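Side-chain contacts in YaeO (Vibrio cholerae serotype O1, PDB 6JIE), which inhibits Rho-dependent transcription termination by dissociating the Rho hexamer, and structurally resembles the RNA chaperone Hfq: residues I10-A13 with C14-L18; A48-E52 with E53-L57. All coordinates share one frame; numbering follows the deposited sequence.

Contact 1: residues I10-A13 with C14-L18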
# COMPACT_ATOMS: atom_id res chain seq x y z
N ILE A 10 2.95 0.28 16.03
CA ILE A 10 2.78 1.48 15.21
C ILE A 10 4.10 1.85 14.55
O ILE A 10 4.17 2.10 13.34
CB ILE A 10 2.24 2.64 16.07
CG1 ILE A 10 0.88 2.27 16.64
CG2 ILE A 10 2.16 3.92 15.24
CD1 ILE A 10 -0.15 2.01 15.59
N GLU A 11 5.17 1.90 15.35
CA GLU A 11 6.49 2.20 14.82
C GLU A 11 6.91 1.18 13.76
O GLU A 11 7.43 1.55 12.71
CB GLU A 11 7.50 2.24 15.96
CG GLU A 11 8.96 2.35 15.52
CD GLU A 11 9.92 2.45 16.69
OE1 GLU A 11 9.97 1.51 17.52
OE2 GLU A 11 10.63 3.47 16.79
N LEU A 12 6.66 -0.10 14.03
CA LEU A 12 7.04 -1.14 13.09
C LEU A 12 6.25 -1.05 11.78
O LEU A 12 6.82 -1.23 10.70
CB LEU A 12 6.86 -2.52 13.74
CG LEU A 12 7.17 -3.75 12.90
CD1 LEU A 12 7.75 -4.81 13.81
CD2 LEU A 12 5.92 -4.29 12.23
N ALA A 13 4.94 -0.76 11.85
CA ALA A 13 4.16 -0.57 10.63
C ALA A 13 4.72 0.56 9.78
O ALA A 13 4.77 0.47 8.55
CB ALA A 13 2.69 -0.29 10.97
N CYS A 14 5.12 1.66 10.42
CA CYS A 14 5.74 2.75 9.67
C CYS A 14 7.11 2.37 9.14
O CYS A 14 7.47 2.75 8.01
CB CYS A 14 5.83 3.98 10.57
SG CYS A 14 4.21 4.64 11.02
N LEU A 15 7.92 1.65 9.93
CA LEU A 15 9.27 1.28 9.50
C LEU A 15 9.23 0.53 8.18
O LEU A 15 10.04 0.79 7.28
CB LEU A 15 9.95 0.44 10.58
CG LEU A 15 11.37 -0.03 10.30
CD1 LEU A 15 12.30 1.18 10.28
CD2 LEU A 15 11.81 -1.05 11.36
N PHE A 16 8.28 -0.39 8.04
CA PHE A 16 8.16 -1.22 6.85
C PHE A 16 7.11 -0.71 5.87
O PHE A 16 6.82 -1.39 4.88
CB PHE A 16 7.82 -2.66 7.26
CG PHE A 16 8.89 -3.32 8.13
CD1 PHE A 16 10.23 -3.26 7.76
CD2 PHE A 16 8.55 -3.97 9.29
CE1 PHE A 16 11.22 -3.87 8.53
CE2 PHE A 16 9.55 -4.58 10.08
CZ PHE A 16 10.88 -4.52 9.69
N HIS A 17 6.51 0.46 6.12
CA HIS A 17 5.45 1.02 5.28
C HIS A 17 4.37 -0.01 4.99
O HIS A 17 4.03 -0.30 3.83
CB HIS A 17 6.01 1.60 3.98
CG HIS A 17 6.90 2.78 4.21
ND1 HIS A 17 6.53 3.82 5.04
CD2 HIS A 17 8.14 3.08 3.76
CE1 HIS A 17 7.49 4.72 5.06
NE2 HIS A 17 8.48 4.30 4.29
N LEU A 18 3.83 -0.56 6.05
CA LEU A 18 2.87 -1.63 5.88
C LEU A 18 1.50 -1.08 5.50
O LEU A 18 1.09 -0.06 6.03
CB LEU A 18 2.74 -2.44 7.17
CG LEU A 18 3.98 -3.22 7.60
CD1 LEU A 18 3.63 -4.07 8.83
CD2 LEU A 18 4.48 -4.11 6.47
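L12 overlaps the F16 phenyl ring obliquely, on its CD2-CE2 side and one helical turn on, with L12 CG lying 3.8 Å from F16 CE2 and L12 CD1 a little farther from the same carbon. With CG anti to the backbone N (chi1 178°), the branch stands beside the carbonyl carbon, where CG and CD2 meet F16. L12 CD2 also reaches L18 CD1, at 4.1 Å. L15 CD2 rests over one face of the phenyl ring, off toward its rim. Beneath these side chains the last helical bonds run from L15 N to E11 O (2.8 Å) and from F16 N to L12 O. F16 then leaves the helix and H17 takes a positive phi of 48°, the C-prime residue of a Schellman motif: L18 N turns back to A13 O at 2.9 Å, almost straight, and H17 N bonds to C14 O. That reversal lays L18 CB, CG and CD1 against A13. Helix 9-15 packs through I10 and A13 on strand 63-68 and through I10, A13 and C14 on strand 33-39, where A34 O is hydrogen-bonded to H17 ND1, while Y7 of the second subunit stacks on the H17 ring.

Contact 2: residues A48-E52 with E53-L57; sequences ALRGE and EETWL. With MG (magnesium ion), chain D.
With chi1 at -56° and chi2 at -77°, W56 lays its six-membered ring back along the opposite strand, so that W56 CZ3 comes within 3.4 Å of G51 CA and W56 CE3 meets L49 CD2 at 3.9 Å. On L49, CG anti to the backbone N carries CD2 to CE3 and CZ3 of the indole, the two side chains crossing obliquely. E54 CG lies over one face of the indole, offset toward the rim, and Y30 meets the ring edge-to-face. L49 and W56 form an antiparallel hydrogen-bonded pair: L49 N to W56 O and W56 N to L49 O are both 2.9 Å and nearly straight. The pair belongs to the beta hairpin of strands 45-50 and 55-59; nearer its turn, G51 N reaches E54 O at 2.7 Å through a more bent bond, 137° at the hydrogen. On the other sheet face, R50 and T55 run side by side, T55 OG1 lying at the edge of the guanidinium near its plane; R50 NE is hydrogen-bonded to Y7 OH of the second subunit. Farther along that face L57 CD2 packs on A48 CB (3.6 Å). One water donates a hydrogen bond to G51 O and is also hydrogen-bonded to T55 OG1 (3.2 Å), bridging the two segments. At the turn, the extended E52 side chain binds magnesium through OE2 (2.1 Å), while OE1 accepts a hydrogen bond from a water that is itself a ligand of the metal.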
# COMPACT_ATOMS: atom_id res chain seq x y z
N ALA A 48 1.06 9.01 10.52
CA ALA A 48 0.72 9.53 9.21
C ALA A 48 0.32 8.36 8.34
O ALA A 48 1.12 7.44 8.13
CB ALA A 48 1.90 10.29 8.60
N LEU A 49 -0.91 8.37 7.86
CA LEU A 49 -1.47 7.27 7.08
C LEU A 49 -1.76 7.80 5.68
O LEU A 49 -2.60 8.69 5.52
CB LEU A 49 -2.73 6.71 7.72
CG LEU A 49 -3.35 5.50 7.00
CD1 LEU A 49 -2.48 4.28 7.21
CD2 LEU A 49 -4.75 5.26 7.52
N ARG A 50 -1.07 7.25 4.68
CA ARG A 50 -1.27 7.69 3.30
C ARG A 50 -2.42 6.88 2.71
O ARG A 50 -2.27 5.70 2.39
CB ARG A 50 0.00 7.52 2.49
CG ARG A 50 1.17 8.33 3.00
CD ARG A 50 2.19 8.61 1.91
NE ARG A 50 3.48 8.99 2.48
CZ ARG A 50 3.77 10.20 2.94
NH1 ARG A 50 2.86 11.16 2.89
NH2 ARG A 50 4.97 10.44 3.46
N GLY A 51 -3.59 7.50 2.59
CA GLY A 51 -4.74 6.86 2.02
C GLY A 51 -4.80 7.00 0.51
O GLY A 51 -3.89 7.52 -0.14
N GLU A 52 -5.94 6.56 -0.04
CA GLU A 52 -6.08 6.52 -1.49
C GLU A 52 -5.96 7.91 -2.09
O GLU A 52 -5.27 8.11 -3.09
CB GLU A 52 -7.41 5.89 -1.90
CG GLU A 52 -7.54 5.77 -3.41
CD GLU A 52 -8.78 5.02 -3.86
OE1 GLU A 52 -9.67 4.78 -3.02
OE2 GLU A 52 -8.85 4.66 -5.05
N GLU A 53 -6.59 8.90 -1.45
CA GLU A 53 -6.68 10.24 -2.00
C GLU A 53 -5.97 11.29 -1.18
O GLU A 53 -5.72 12.38 -1.71
CB GLU A 53 -8.15 10.65 -2.18
CG GLU A 53 -8.90 9.77 -3.16
CD GLU A 53 -10.40 9.98 -3.09
OE1 GLU A 53 -10.99 9.73 -2.01
OE2 GLU A 53 -10.99 10.39 -4.11
N GLU A 54 -5.64 11.01 0.08
CA GLU A 54 -5.06 12.00 0.97
C GLU A 54 -4.31 11.28 2.08
O GLU A 54 -4.46 10.07 2.29
CB GLU A 54 -6.14 12.91 1.57
CG GLU A 54 -7.15 12.14 2.39
CD GLU A 54 -8.31 13.01 2.85
OE1 GLU A 54 -8.07 14.09 3.43
OE2 GLU A 54 -9.47 12.60 2.61
N THR A 55 -3.52 12.06 2.81
CA THR A 55 -2.77 11.59 3.96
C THR A 55 -3.38 12.19 5.22
O THR A 55 -3.66 13.39 5.27
CB THR A 55 -1.30 11.98 3.86
OG1 THR A 55 -0.72 11.35 2.70
CG2 THR A 55 -0.53 11.51 5.09
N TRP A 56 -3.61 11.34 6.22
CA TRP A 56 -4.20 11.74 7.49
C TRP A 56 -3.15 11.66 8.60
O TRP A 56 -2.30 10.76 8.60
CB TRP A 56 -5.39 10.84 7.87
CG TRP A 56 -6.49 10.76 6.84
CD1 TRP A 56 -7.46 11.70 6.59
CD2 TRP A 56 -6.76 9.67 5.95
NE1 TRP A 56 -8.30 11.26 5.59
CE2 TRP A 56 -7.89 10.01 5.18
CE3 TRP A 56 -6.14 8.43 5.74
CZ2 TRP A 56 -8.42 9.17 4.21
CZ3 TRP A 56 -6.67 7.59 4.76
CH2 TRP A 56 -7.80 7.96 4.01
N LEU A 57 -3.21 12.61 9.53
CA LEU A 57 -2.48 12.51 10.80
C LEU A 57 -3.49 12.11 11.86
O LEU A 57 -4.29 12.94 12.30
CB LEU A 57 -1.80 13.82 11.18
CG LEU A 57 -0.71 14.31 10.23
CD1 LEU A 57 -0.04 15.54 10.82
CD2 LEU A 57 0.30 13.21 9.97
MG MG D . -10.50 4.07 -6.27
O HOH W 1 -1.80 9.44 0.37
O HOH W 2 -12.06 4.70 -4.92
O HOH W 3 -9.98 2.22 -5.23

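Contact 1 ends the single helix, and contact 2 forms the tip of a hairpin. They do not touch, their nearest atoms being about 5 Å apart, yet both lean on strand 33-39: the helix through I10, A13 and C14, the hairpin through A48, R50 and L57. Both are partly buried, contact 1 more so, while contact 2 reaches the surface at its glutamate-rich turn. Contact 1 joins aliphatic and aromatic packing to a main-chain cap, whereas contact 2 grades from apolar pairs between strands to a carboxylate at the turn that holds magnesium. Both contacts also meet the second subunit: its Y7 stacks on H17 and hydrogen-bonds to R50, and its F16 packs against E52.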